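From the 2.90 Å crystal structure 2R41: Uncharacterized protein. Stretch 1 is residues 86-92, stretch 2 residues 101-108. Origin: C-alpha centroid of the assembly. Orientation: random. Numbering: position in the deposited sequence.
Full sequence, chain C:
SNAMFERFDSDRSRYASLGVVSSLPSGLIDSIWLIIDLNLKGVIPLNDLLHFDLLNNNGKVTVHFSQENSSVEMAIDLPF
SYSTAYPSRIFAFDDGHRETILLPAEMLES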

# COMPACT_ATOMS: atom_id res chain seq x y z
N TYR C 86 5.27 17.41 21.16
CA TYR C 86 4.19 16.47 20.90
C TYR C 86 2.85 17.12 21.19
O TYR C 86 2.76 18.04 22.01
CB TYR C 86 4.33 15.19 21.74
CG TYR C 86 5.54 14.36 21.41
CD1 TYR C 86 6.11 14.40 20.13
CD2 TYR C 86 6.11 13.53 22.36
CE1 TYR C 86 7.25 13.64 19.82
CE2 TYR C 86 7.24 12.76 22.06
CZ TYR C 86 7.80 12.82 20.78
OH TYR C 86 8.90 12.05 20.49
N PRO C 87 1.80 16.64 20.51
CA PRO C 87 0.44 17.08 20.72
C PRO C 87 0.01 16.64 22.10
O PRO C 87 0.37 15.55 22.52
CB PRO C 87 -0.32 16.31 19.65
CG PRO C 87 0.50 15.09 19.44
CD PRO C 87 1.87 15.58 19.50
N SER C 88 -0.72 17.49 22.82
CA SER C 88 -1.00 17.19 24.22
C SER C 88 -2.08 16.12 24.38
O SER C 88 -2.09 15.39 25.35
CB SER C 88 -1.36 18.45 24.99
OG SER C 88 -2.73 18.77 24.77
N ARG C 89 -3.00 16.03 23.42
CA ARG C 89 -3.91 14.88 23.41
C ARG C 89 -4.23 14.39 22.02
O ARG C 89 -4.14 15.16 21.08
CB ARG C 89 -5.17 15.15 24.23
CG ARG C 89 -6.07 16.25 23.79
CD ARG C 89 -6.96 16.65 24.97
NE ARG C 89 -8.34 16.95 24.56
CZ ARG C 89 -8.74 18.03 23.85
NH1 ARG C 89 -7.88 18.97 23.43
NH2 ARG C 89 -10.03 18.16 23.53
N ILE C 90 -4.56 13.11 21.88
CA ILE C 90 -5.08 12.57 20.61
C ILE C 90 -6.30 11.67 20.81
O ILE C 90 -6.59 11.20 21.92
CB ILE C 90 -4.04 11.75 19.83
CG1 ILE C 90 -3.76 10.44 20.53
CG2 ILE C 90 -2.73 12.50 19.63
CD1 ILE C 90 -2.26 10.11 20.62
N PHE C 91 -6.99 11.42 19.71
CA PHE C 91 -8.18 10.61 19.72
C PHE C 91 -7.96 9.39 18.87
O PHE C 91 -7.23 9.46 17.85
CB PHE C 91 -9.29 11.39 19.10
CG PHE C 91 -9.85 12.46 19.98
CD1 PHE C 91 -9.44 12.59 21.31
CD2 PHE C 91 -10.84 13.31 19.50
CE1 PHE C 91 -9.99 13.58 22.15
CE2 PHE C 91 -11.41 14.29 20.35
CZ PHE C 91 -10.98 14.43 21.66
N ALA C 92 -8.54 8.26 19.27
CA ALA C 92 -8.68 7.12 18.37
C ALA C 92 -10.14 7.02 18.00
O ALA C 92 -11.04 7.04 18.87
CB ALA C 92 -8.24 5.88 19.01
N ILE C 101 -6.41 7.54 14.15
CA ILE C 101 -5.89 8.38 15.23
C ILE C 101 -5.69 9.78 14.73
O ILE C 101 -5.10 10.01 13.69
CB ILE C 101 -4.55 7.88 15.68
CG1 ILE C 101 -4.72 6.50 16.29
CG2 ILE C 101 -3.98 8.85 16.67
CD1 ILE C 101 -3.45 5.78 16.58
N LEU C 102 -6.19 10.74 15.47
CA LEU C 102 -6.12 12.11 15.00
C LEU C 102 -6.16 13.08 16.17
O LEU C 102 -6.36 12.69 17.34
CB LEU C 102 -7.25 12.42 14.01
CG LEU C 102 -8.66 12.44 14.60
CD1 LEU C 102 -9.68 12.53 13.50
CD2 LEU C 102 -8.98 11.21 15.41
N LEU C 103 -5.95 14.34 15.82
CA LEU C 103 -5.86 15.43 16.77
C LEU C 103 -7.23 15.98 16.93
O LEU C 103 -8.01 15.90 16.01
CB LEU C 103 -4.98 16.51 16.18
CG LEU C 103 -3.52 16.55 16.63
CD1 LEU C 103 -3.01 15.17 16.93
CD2 LEU C 103 -2.72 17.21 15.54
N PRO C 104 -7.57 16.48 18.13
CA PRO C 104 -8.86 17.13 18.39
C PRO C 104 -9.20 18.21 17.41
O PRO C 104 -10.35 18.33 17.00
CB PRO C 104 -8.68 17.69 19.79
CG PRO C 104 -7.82 16.61 20.42
CD PRO C 104 -6.78 16.35 19.36
N ALA C 105 -8.20 18.98 17.01
CA ALA C 105 -8.35 20.03 16.01
C ALA C 105 -8.85 19.52 14.66
O ALA C 105 -9.37 20.28 13.85
CB ALA C 105 -7.02 20.76 15.83
N GLU C 106 -8.67 18.22 14.41
CA GLU C 106 -9.00 17.64 13.14
C GLU C 106 -10.36 17.01 13.09
O GLU C 106 -10.80 16.71 12.01
CB GLU C 106 -7.97 16.60 12.74
CG GLU C 106 -6.63 17.18 12.32
CD GLU C 106 -5.57 16.11 12.08
OE1 GLU C 106 -5.41 15.24 12.98
OE2 GLU C 106 -4.89 16.15 11.01
N MSE C 107 -11.00 16.78 14.25
CA MSE C 107 -12.42 16.35 14.34
C MSE C 107 -13.34 17.27 13.55
O MSE C 107 -13.16 18.49 13.57
CB MSE C 107 -12.92 16.38 15.78
CG MSE C 107 -12.32 15.36 16.73
SE MSE C 107 -12.41 13.53 16.11
CE MSE C 107 -14.31 13.05 16.24
N LEU C 108 -14.34 16.71 12.88
CA LEU C 108 -15.18 17.53 11.98
C LEU C 108 -16.25 18.48 12.62
O LEU C 108 -16.34 19.66 12.23
CB LEU C 108 -15.80 16.66 10.86
CG LEU C 108 -14.90 15.83 9.92
CD1 LEU C 108 -15.73 15.05 8.84
CD2 LEU C 108 -13.82 16.69 9.28

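Two backbone hydrogen bonds join the stretches, both between Phe91 and Leu102. Phe91 N donates to Leu102 O at 2.8 Å, with a nearly straight N-H...O angle of 170°. Leu102 N donates to Phe91 O at 2.9 Å and 159°. This reciprocal pair marks an antiparallel arrangement of the two strands. The next pair, Ala92 and Ile101, is the non-hydrogen-bonded kind, and its CA atoms lie 4.4 Å apart. Phe91 O also receives a CA-H...O contact from Ile101 CA at 3.1 Å.

Past Leu102 the second stretch leaves the strand and turns. Glu106 N bonds to Leu103 O at 2.9 Å, and Leu103 N bonds to Glu106 OE1 at 3.0 Å. The Glu106 side chain thus takes up the amide of Leu103 within its own stretch. The 3-10 segment begins at Pro104, whose CA-to-CB bond points toward the first stretch.

Phe91 is the centre of the packing and has the largest area covered by the other stretch. Pro104 CG sits over one face of the Phe91 ring, 4.1 Å from the ring centroid and 14° off the normal, a CH-pi contact. Selenomethionine Met107 approaches the ring edge, with Met107 SE 3.7 Å from Phe91 CD2. Leu102 lies on the same sheet face as Phe91, and Leu102 CD2 is 3.7 Å from Phe91 CB.

Pro104 also lies over one face of the Arg89 guanidinium. The aliphatic part of Arg89 meets the proline too, with Arg89 CG 3.8 Å from Pro104 CG.

A second apolar group forms around Ile90. Ile90 CG2 is 3.8 Å from Leu103 CD1, and Ile90 CG1 is 4.2 Å from Ile101 CG2. Leu103 CD1 also reaches Pro87 CB at 4.0 Å. Leu103 starts with CA-to-CB pointing away, but the end of its side chain comes nearer.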